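Side-chain contact in alpha-/beta-galactoside alpha-2,3-sialyltransferase (Photobacterium phosphoreum, PDB 2ZWI), which probably transfers sialic acid from a CMP-activated donor onto galactosides in alpha-2,3 linkage, as a glycosyltransferase of the GT-B fold: residues A[121-124]-A[130-133]. Sequence-based numbering, arbitrary orientation.
Sequences YDFS and EQEY
With CG of F123 anti to the backbone N (chi1 -175°), the end of the ring comes close to Q131. Q131 sets CG beside its backbone N (chi1 -70°) and anti to the carbonyl carbon, and its chain runs on extended, which carries the amide back to the end of helix 114-125. The two side chains pass each other at a slant, with ring and amide planes 54° apart. CD2, CE2 and CZ of F123 do the touching. CZ of F123 lies 3.7 Å from CB of Q131, and CE2 of F123 is 3.6 Å from CG of Q131. These are van der Waals contacts along the aliphatic part of the glutamine. CE2 of F123 also comes within 3.4 Å of OE1 of Q131, which meets the ring obliquely.

The amide nitrogen is held from outside the pair. NE2 of Q131 donates to the carbonyl oxygens of L126 and P183. These two backbone acceptors probably hold the amide in this rotation. The carbonyl O of F123 is 3.4 Å from NE2 of Q131, but the angle is too poor for a hydrogen bond. S124 adds a local bond within its helix: its OG donates to O of Y121 at 2.7 Å.

The buried contact packs consecutive helices 114-125 and 128-147 where a short turn joins them, in the half of the GT-B fold built on the seven-stranded parallel sheet. It lies away from the CMP and zinc sites. I156 and E157 of helix 156-159 touch F123, L184 packs on F123 and S124, and S186 of helix 185-191 meets Q131.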
ATOM      1  N   TYR A 121       7.709   0.569  13.923  1.00 12.69           N
ATOM      2  CA  TYR A 121       7.676   1.276  15.195  1.00 12.76           C
ATOM      3  C   TYR A 121       7.984   0.329  16.356  1.00 12.44           C
ATOM      4  O   TYR A 121       8.828   0.623  17.201  1.00 11.93           O
ATOM      5  CB  TYR A 121       6.335   1.974  15.430  1.00 13.32           C
ATOM      6  CG  TYR A 121       6.340   2.762  16.718  1.00 13.66           C
ATOM      7  CD1 TYR A 121       6.860   4.054  16.750  1.00 14.25           C
ATOM      8  CD2 TYR A 121       5.872   2.207  17.906  1.00 14.72           C
ATOM      9  CE1 TYR A 121       6.906   4.780  17.922  1.00 15.17           C
ATOM     10  CE2 TYR A 121       5.902   2.946  19.110  1.00 14.05           C
ATOM     11  CZ  TYR A 121       6.422   4.231  19.094  1.00 14.70           C
ATOM     12  OH  TYR A 121       6.475   4.985  20.249  1.00 15.67           O
ATOM     13  N   ASP A 122       7.301  -0.810  16.376  1.00 12.61           N
ATOM     14  CA  ASP A 122       7.481  -1.806  17.425  1.00 13.27           C
ATOM     15  C   ASP A 122       8.935  -2.284  17.479  1.00 12.86           C
ATOM     16  O   ASP A 122       9.545  -2.329  18.544  1.00 12.79           O
ATOM     17  CB  ASP A 122       6.513  -2.978  17.229  1.00 13.52           C
ATOM     18  CG  ASP A 122       5.069  -2.636  17.637  1.00 16.46           C
ATOM     19  OD1 ASP A 122       4.866  -1.739  18.476  1.00 18.87           O
ATOM     20  OD2 ASP A 122       4.133  -3.289  17.122  1.00 19.83           O
ATOM     21  N   PHE A 123       9.487  -2.602  16.315  1.00 12.77           N
ATOM     22  CA  PHE A 123      10.870  -3.035  16.188  1.00 12.68           C
ATOM     23  C   PHE A 123      11.846  -1.973  16.703  1.00 13.03           C
ATOM     24  O   PHE A 123      12.854  -2.313  17.325  1.00 12.93           O
ATOM     25  CB  PHE A 123      11.161  -3.398  14.730  1.00 12.11           C
ATOM     26  CG  PHE A 123      12.528  -3.972  14.497  1.00 12.16           C
ATOM     27  CD1 PHE A 123      12.746  -5.350  14.588  1.00 11.09           C
ATOM     28  CD2 PHE A 123      13.595  -3.141  14.149  1.00 11.08           C
ATOM     29  CE1 PHE A 123      14.026  -5.885  14.367  1.00 10.73           C
ATOM     30  CE2 PHE A 123      14.863  -3.668  13.921  1.00 11.28           C
ATOM     31  CZ  PHE A 123      15.081  -5.041  14.037  1.00 10.31           C
ATOM     32  N   SER A 124      11.542  -0.698  16.443  1.00 13.24           N
ATOM     33  CA  SER A 124      12.378   0.425  16.885  1.00 13.66           C
ATOM     34  C   SER A 124      12.398   0.596  18.405  1.00 14.57           C
ATOM     35  O   SER A 124      13.298   1.242  18.932  1.00 14.82           O
ATOM     36  CB  SER A 124      11.935   1.747  16.238  1.00 13.01           C
ATOM     37  OG  SER A 124      10.851   2.326  16.934  1.00 12.20           O
ATOM     38  N   GLU A 130      19.240  -6.034  20.603  1.00 17.68           N
ATOM     39  CA  GLU A 130      18.200  -7.008  20.264  1.00 17.78           C
ATOM     40  C   GLU A 130      17.779  -6.886  18.802  1.00 16.42           C
ATOM     41  O   GLU A 130      17.547  -7.901  18.133  1.00 16.09           O
ATOM     42  CB  GLU A 130      16.985  -6.893  21.200  1.00 17.77           C
ATOM     43  CG  GLU A 130      15.963  -8.018  20.997  1.00 19.92           C
ATOM     44  CD  GLU A 130      14.846  -8.045  22.040  1.00 20.57           C
ATOM     45  OE1 GLU A 130      14.087  -9.049  22.067  1.00 23.01           O
ATOM     46  OE2 GLU A 130      14.722  -7.078  22.829  1.00 24.25           O
ATOM     47  N   GLN A 131      17.688  -5.649  18.312  1.00 15.40           N
ATOM     48  CA  GLN A 131      17.504  -5.381  16.881  1.00 14.78           C
ATOM     49  C   GLN A 131      18.580  -6.063  16.034  1.00 14.78           C
ATOM     50  O   GLN A 131      18.266  -6.796  15.082  1.00 13.72           O
ATOM     51  CB  GLN A 131      17.540  -3.879  16.610  1.00 14.89           C
ATOM     52  CG  GLN A 131      16.343  -3.113  17.144  1.00 14.71           C
ATOM     53  CD  GLN A 131      16.348  -1.668  16.690  1.00 15.22           C
ATOM     54  OE1 GLN A 131      16.773  -1.363  15.583  1.00 15.53           O
ATOM     55  NE2 GLN A 131      15.859  -0.775  17.540  1.00 14.55           N
ATOM     56  N   GLU A 132      19.848  -5.815  16.378  1.00 14.52           N
ATOM     57  CA  GLU A 132      20.968  -6.419  15.654  1.00 15.38           C
ATOM     58  C   GLU A 132      20.915  -7.941  15.697  1.00 15.59           C
ATOM     59  O   GLU A 132      21.242  -8.604  14.712  1.00 15.78           O
ATOM     60  CB  GLU A 132      22.294  -5.967  16.234  1.00 15.45           C
ATOM     61  CG  GLU A 132      22.621  -4.516  15.972  1.00 15.67           C
ATOM     62  CD  GLU A 132      23.914  -4.124  16.623  1.00 16.52           C
ATOM     63  OE1 GLU A 132      24.706  -5.035  16.981  1.00 17.63           O
ATOM     64  OE2 GLU A 132      24.150  -2.917  16.791  1.00 15.53           O
ATOM     65  N   TYR A 133      20.516  -8.488  16.846  1.00 15.99           N
ATOM     66  CA  TYR A 133      20.414  -9.939  16.993  1.00 16.03           C
ATOM     67  C   TYR A 133      19.341 -10.531  16.078  1.00 15.57           C
ATOM     68  O   TYR A 133      19.608 -11.488  15.349  1.00 15.14           O
ATOM     69  CB  TYR A 133      20.171 -10.347  18.451  1.00 16.78           C
ATOM     70  CG  TYR A 133      20.051 -11.849  18.626  1.00 17.83           C
ATOM     71  CD1 TYR A 133      21.139 -12.684  18.369  1.00 18.18           C
ATOM     72  CD2 TYR A 133      18.843 -12.438  19.020  1.00 19.15           C
ATOM     73  CE1 TYR A 133      21.048 -14.066  18.513  1.00 18.33           C
ATOM     74  CE2 TYR A 133      18.740 -13.837  19.173  1.00 19.79           C
ATOM     75  CZ  TYR A 133      19.853 -14.634  18.914  1.00 19.01           C
ATOM     76  OH  TYR A 133      19.786 -16.000  19.047  1.00 19.15           O
TER